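Local coordinates for transmembrane oligosaccharyl transferase (Archaeoglobus fulgidus, PDB 3WAJ), which belongs to the STT3/AglB family of membrane-embedded oligosaccharyl transferases, joining a GT-C-clan transmembrane helical region to a C-terminal globular part, at residues Pro484-Ile487 against Leu488-Gln492; Glu593-Ala596 against Glu597-Glu601. All coordinates share one frame; numbering follows the deposited sequence.

How the contacts relate
Contacts 1 and 2 are both local, each made along one helix between side chains and backbone one turn apart. Contact 1 lies on helix 474-491, against helix 19-30 near the start of the chain. Contact 2 lies on helix 593-602, in the AglB core domain. Contact 1 comes first along the chain, and the two sit on opposite sides of the chain's centre. Their centres are 49 Å apart and their nearest atoms about 37 Å, so they do not touch. The zinc ion is held by Asp-47, Asp-161 and His-163, none of which belongs to either contact, so neither contact contributes a zinc ligand.

Contact 1: residues Pro484-Ile487 against Leu488-Gln492; sequences PTYI and LADAQ
Leu-488 comes back to the carbonyl of Pro-484 one turn earlier in helix 474-491, which is kinked at the proline because a residue without an N-H cannot bond to the turn before. The bond from Leu-488 N to Pro-484 O is weak at 3.4 Å though nearly straight. After the proline the regular pattern of helix bonds is uneven. Ile-487 O receives Ala-491 N at 2.9 Å and, more weakly, Asp-490 N. The branched side chain of Ile-487 sets CB and CG2 beside Leu-488 N, the next residue along.

Tyr-486 and Asp-490 share the side of the helix that faces helix 19-30. In both, CG is anti to the backbone N (chi1 174° and -175°), which sends the two side chains the same way, alongside each other. The ring and carboxylate planes differ by 28°, and Asp-490 CB covers one ring face, 4.0 Å from Tyr-486 CE2. Tyr-486 suits this place because its ring also packs on Ile-23 and Leu-27 of helix 19-30, while Asp-490 OD1 has a weak hydrogen bond to Asn-31 and a long, weak ion pair with Lys-26. Asp-490 N completes the turn, donating to Tyr-486 O at 2.7 Å.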
loop_
_atom_site.group_PDB
_atom_site.type_symbol
_atom_site.label_atom_id
_atom_site.label_comp_id
_atom_site.label_asym_id
_atom_site.label_seq_id
_atom_site.Cartn_x
_atom_site.Cartn_y
_atom_site.Cartn_z
ATOM N N PRO A 484 -25.209 -8.783 -12.312
ATOM C CA PRO A 484 -24.309 -9.278 -11.263
ATOM C C PRO A 484 -23.053 -8.419 -11.083
ATOM O O PRO A 484 -22.299 -8.654 -10.140
ATOM C CB PRO A 484 -23.941 -10.684 -11.750
ATOM C CG PRO A 484 -24.055 -10.610 -13.231
ATOM C CD PRO A 484 -25.152 -9.618 -13.530
ATOM N N THR A 485 -22.834 -7.439 -11.959
ATOM C CA THR A 485 -21.716 -6.514 -11.758
ATOM C C THR A 485 -22.119 -5.223 -11.020
ATOM O O THR A 485 -21.259 -4.450 -10.606
ATOM C CB THR A 485 -20.929 -6.217 -13.063
ATOM O OG1 THR A 485 -21.286 -4.930 -13.578
ATOM C CG2 THR A 485 -21.223 -7.266 -14.095
ATOM N N TYR A 486 -23.420 -4.993 -10.855
ATOM C CA TYR A 486 -23.869 -3.983 -9.901
ATOM C C TYR A 486 -23.826 -4.594 -8.514
ATOM O O TYR A 486 -23.517 -3.918 -7.529
ATOM C CB TYR A 486 -25.290 -3.484 -10.185
ATOM C CG TYR A 486 -25.780 -2.560 -9.094
ATOM C CD1 TYR A 486 -25.404 -1.221 -9.078
ATOM C CD2 TYR A 486 -26.583 -3.030 -8.058
ATOM C CE1 TYR A 486 -25.827 -0.372 -8.073
ATOM C CE2 TYR A 486 -27.005 -2.191 -7.048
ATOM C CZ TYR A 486 -26.625 -0.862 -7.061
ATOM O OH TYR A 486 -27.044 -0.021 -6.062
ATOM N N ILE A 487 -24.144 -5.883 -8.451
ATOM C CA ILE A 487 -24.169 -6.627 -7.196
ATOM C C ILE A 487 -22.818 -6.596 -6.477
ATOM O O ILE A 487 -22.725 -6.124 -5.338
ATOM C CB ILE A 487 -24.632 -8.085 -7.428
ATOM C CG1 ILE A 487 -26.075 -8.095 -7.920
ATOM C CG2 ILE A 487 -24.508 -8.911 -6.159
ATOM C CD1 ILE A 487 -27.011 -7.327 -7.017
ATOM N N LEU A 488 -21.776 -7.092 -7.140
ATOM C CA LEU A 488 -20.426 -7.043 -6.577
ATOM C C LEU A 488 -20.001 -5.605 -6.266
ATOM O O LEU A 488 -19.439 -5.331 -5.207
ATOM C CB LEU A 488 -19.414 -7.715 -7.515
ATOM C CG LEU A 488 -19.239 -9.236 -7.427
ATOM C CD1 LEU A 488 -19.649 -9.754 -6.058
ATOM C CD2 LEU A 488 -19.995 -9.956 -8.522
ATOM N N ALA A 489 -20.298 -4.700 -7.195
ATOM C CA ALA A 489 -19.977 -3.281 -7.053
ATOM C C ALA A 489 -20.669 -2.631 -5.864
ATOM O O ALA A 489 -20.138 -1.701 -5.272
ATOM C CB ALA A 489 -20.335 -2.550 -8.306
ATOM N N ASP A 490 -21.869 -3.096 -5.534
ATOM C CA ASP A 490 -22.558 -2.583 -4.361
ATOM C C ASP A 490 -21.996 -3.218 -3.078
ATOM O O ASP A 490 -21.792 -2.536 -2.059
ATOM C CB ASP A 490 -24.066 -2.804 -4.477
ATOM C CG ASP A 490 -24.828 -2.176 -3.335
ATOM O OD1 ASP A 490 -25.110 -0.958 -3.419
ATOM O OD2 ASP A 490 -25.119 -2.891 -2.348
ATOM N N ALA A 491 -21.715 -4.517 -3.146
ATOM C CA ALA A 491 -21.202 -5.261 -1.993
ATOM C C ALA A 491 -19.753 -4.923 -1.645
ATOM O O ALA A 491 -19.344 -5.089 -0.499
ATOM C CB ALA A 491 -21.337 -6.739 -2.223
ATOM N N GLN A 492 -18.971 -4.484 -2.630
ATOM C CA GLN A 492 -17.574 -4.130 -2.384
ATOM C C GLN A 492 -17.410 -2.662 -2.021
ATOM O O GLN A 492 -16.377 -2.254 -1.538
ATOM C CB GLN A 492 -16.731 -4.427 -3.619
ATOM C CG GLN A 492 -16.579 -5.886 -3.965
ATOM C CD GLN A 492 -15.819 -6.071 -5.269
ATOM O OE1 GLN A 492 -15.360 -5.098 -5.873
ATOM N NE2 GLN A 492 -15.681 -7.319 -5.707
#

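Contact 2: residues Glu593-Ala596 against Glu597-Glu601; sequences ESYA and EFVAE
Phe-598 turns the edge of its ring toward the face of Tyr-595, one turn of helix 593-602 earlier. In this edge-to-face pair the centroids are 5.7 Å apart and the planes meet at 57°. A chi1 of -171° swings the Tyr-595 ring outward, past the side of the next turn, where CE2 meets CG2 of Val-599 at 3.7 Å. An aromatic with a polar tip suits this place, since the hydroxyl extends past the apolar contact to bond Asn-580 OD1. Beneath the side chains runs a regular series of alpha-helical bonds, including Val-599 N to Tyr-595 O at 3.0 Å. The small Ala-596 and Ala-600 let Phe-587 of helix 584-588 pack close.

On another side of the helix, Glu-597 can be followed outward. Its CB rests 3.4 Å from both Ser-594 O and Glu-593 O, the second of which also accepts Glu-597 N at 2.8 Å. The chain then bends at CG (chi2 51°), bringing OE2 back near Glu-593, 4.2 Å from its CG and 4.0 Å from its O. At the tip, OE1 forms a salt bridge with Arg-776 NE, and OE2 is hydrogen-bonded to Tyr-693 OH.

Glu-593 OE2 and Glu-597 OE2 stand 4.4 Å apart as like charges, yet each is otherwise engaged. The Glu-593 oxygens take the backbone N-H groups of Ser-691 and His-692, just before strand 693-698, while Glu-597 reaches Tyr-693 and Arg-776 in strands 693-698 and 771-776 of the mixed sheet. Arg-776 also pairs with Glu-601, and its positive charge probably offsets part of the repulsion.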
loop_
_atom_site.group_PDB
_atom_site.type_symbol
_atom_site.label_atom_id
_atom_site.label_comp_id
_atom_site.label_asym_id
_atom_site.label_seq_id
_atom_site.Cartn_x
_atom_site.Cartn_y
_atom_site.Cartn_z
ATOM N N GLU A 593 18.444 -9.690 22.610
ATOM C CA GLU A 593 18.315 -8.249 22.790
ATOM C C GLU A 593 19.541 -7.470 22.271
ATOM O O GLU A 593 19.389 -6.371 21.750
ATOM C CB GLU A 593 18.006 -7.896 24.252
ATOM C CG GLU A 593 17.521 -6.467 24.430
ATOM C CD GLU A 593 17.183 -6.118 25.868
ATOM O OE1 GLU A 593 17.441 -6.941 26.777
ATOM O OE2 GLU A 593 16.657 -5.008 26.089
ATOM N N SER A 594 20.738 -8.045 22.406
ATOM C CA SER A 594 21.973 -7.405 21.932
ATOM C C SER A 594 21.939 -7.064 20.451
ATOM O O SER A 594 22.295 -5.947 20.062
ATOM C CB SER A 594 23.190 -8.291 22.202
ATOM O OG SER A 594 23.139 -8.785 23.518
ATOM N N TYR A 595 21.539 -8.030 19.625
ATOM C CA TYR A 595 21.420 -7.795 18.191
ATOM C C TYR A 595 20.378 -6.711 17.904
ATOM O O TYR A 595 20.621 -5.816 17.099
ATOM C CB TYR A 595 21.068 -9.081 17.446
ATOM C CG TYR A 595 21.136 -8.929 15.935
ATOM C CD1 TYR A 595 22.304 -9.215 15.242
ATOM C CD2 TYR A 595 20.032 -8.492 15.204
ATOM C CE1 TYR A 595 22.368 -9.079 13.860
ATOM C CE2 TYR A 595 20.086 -8.354 13.830
ATOM C CZ TYR A 595 21.253 -8.647 13.162
ATOM O OH TYR A 595 21.306 -8.508 11.793
ATOM N N ALA A 596 19.223 -6.796 18.568
ATOM C CA ALA A 596 18.186 -5.771 18.434
ATOM C C ALA A 596 18.719 -4.372 18.753
ATOM O O ALA A 596 18.415 -3.393 18.050
ATOM C CB ALA A 596 16.976 -6.103 19.321
ATOM N N GLU A 597 19.504 -4.300 19.827
ATOM C CA GLU A 597 20.139 -3.065 20.290
ATOM C C GLU A 597 21.116 -2.509 19.243
ATOM O O GLU A 597 21.212 -1.296 19.045
ATOM C CB GLU A 597 20.861 -3.330 21.612
ATOM C CG GLU A 597 20.739 -2.232 22.636
ATOM C CD GLU A 597 19.319 -1.814 22.872
ATOM O OE1 GLU A 597 19.107 -0.623 23.147
ATOM O OE2 GLU A 597 18.417 -2.663 22.782
ATOM N N PHE A 598 21.822 -3.407 18.563
ATOM C CA PHE A 598 22.680 -3.016 17.460
ATOM C C PHE A 598 21.833 -2.348 16.380
ATOM O O PHE A 598 22.148 -1.258 15.904
ATOM C CB PHE A 598 23.439 -4.233 16.903
ATOM C CG PHE A 598 23.840 -4.090 15.457
ATOM C CD1 PHE A 598 24.915 -3.278 15.091
ATOM C CD2 PHE A 598 23.143 -4.764 14.456
ATOM C CE1 PHE A 598 25.277 -3.133 13.746
ATOM C CE2 PHE A 598 23.496 -4.625 13.101
ATOM C CZ PHE A 598 24.561 -3.806 12.749
ATOM N N VAL A 599 20.740 -2.998 16.005
ATOM C CA VAL A 599 19.871 -2.457 14.967
ATOM C C VAL A 599 19.255 -1.116 15.386
ATOM O O VAL A 599 19.228 -0.154 14.596
ATOM C CB VAL A 599 18.773 -3.466 14.596
ATOM C CG1 VAL A 599 17.731 -2.829 13.662
ATOM C CG2 VAL A 599 19.398 -4.706 13.978
ATOM N N ALA A 600 18.782 -1.053 16.633
ATOM C CA ALA A 600 18.063 0.128 17.112
ATOM C C ALA A 600 18.988 1.322 17.228
ATOM O O ALA A 600 18.603 2.441 16.916
ATOM C CB ALA A 600 17.378 -0.147 18.434
ATOM N N GLU A 601 20.206 1.074 17.699
ATOM C CA GLU A 601 21.201 2.126 17.827
ATOM C C GLU A 601 21.511 2.753 16.468
ATOM O O GLU A 601 21.507 3.970 16.349
ATOM C CB GLU A 601 22.471 1.583 18.469
ATOM C CG GLU A 601 23.458 2.661 18.899
ATOM C CD GLU A 601 22.998 3.466 20.118
ATOM O OE1 GLU A 601 21.873 3.244 20.631
ATOM O OE2 GLU A 601 23.772 4.343 20.563
#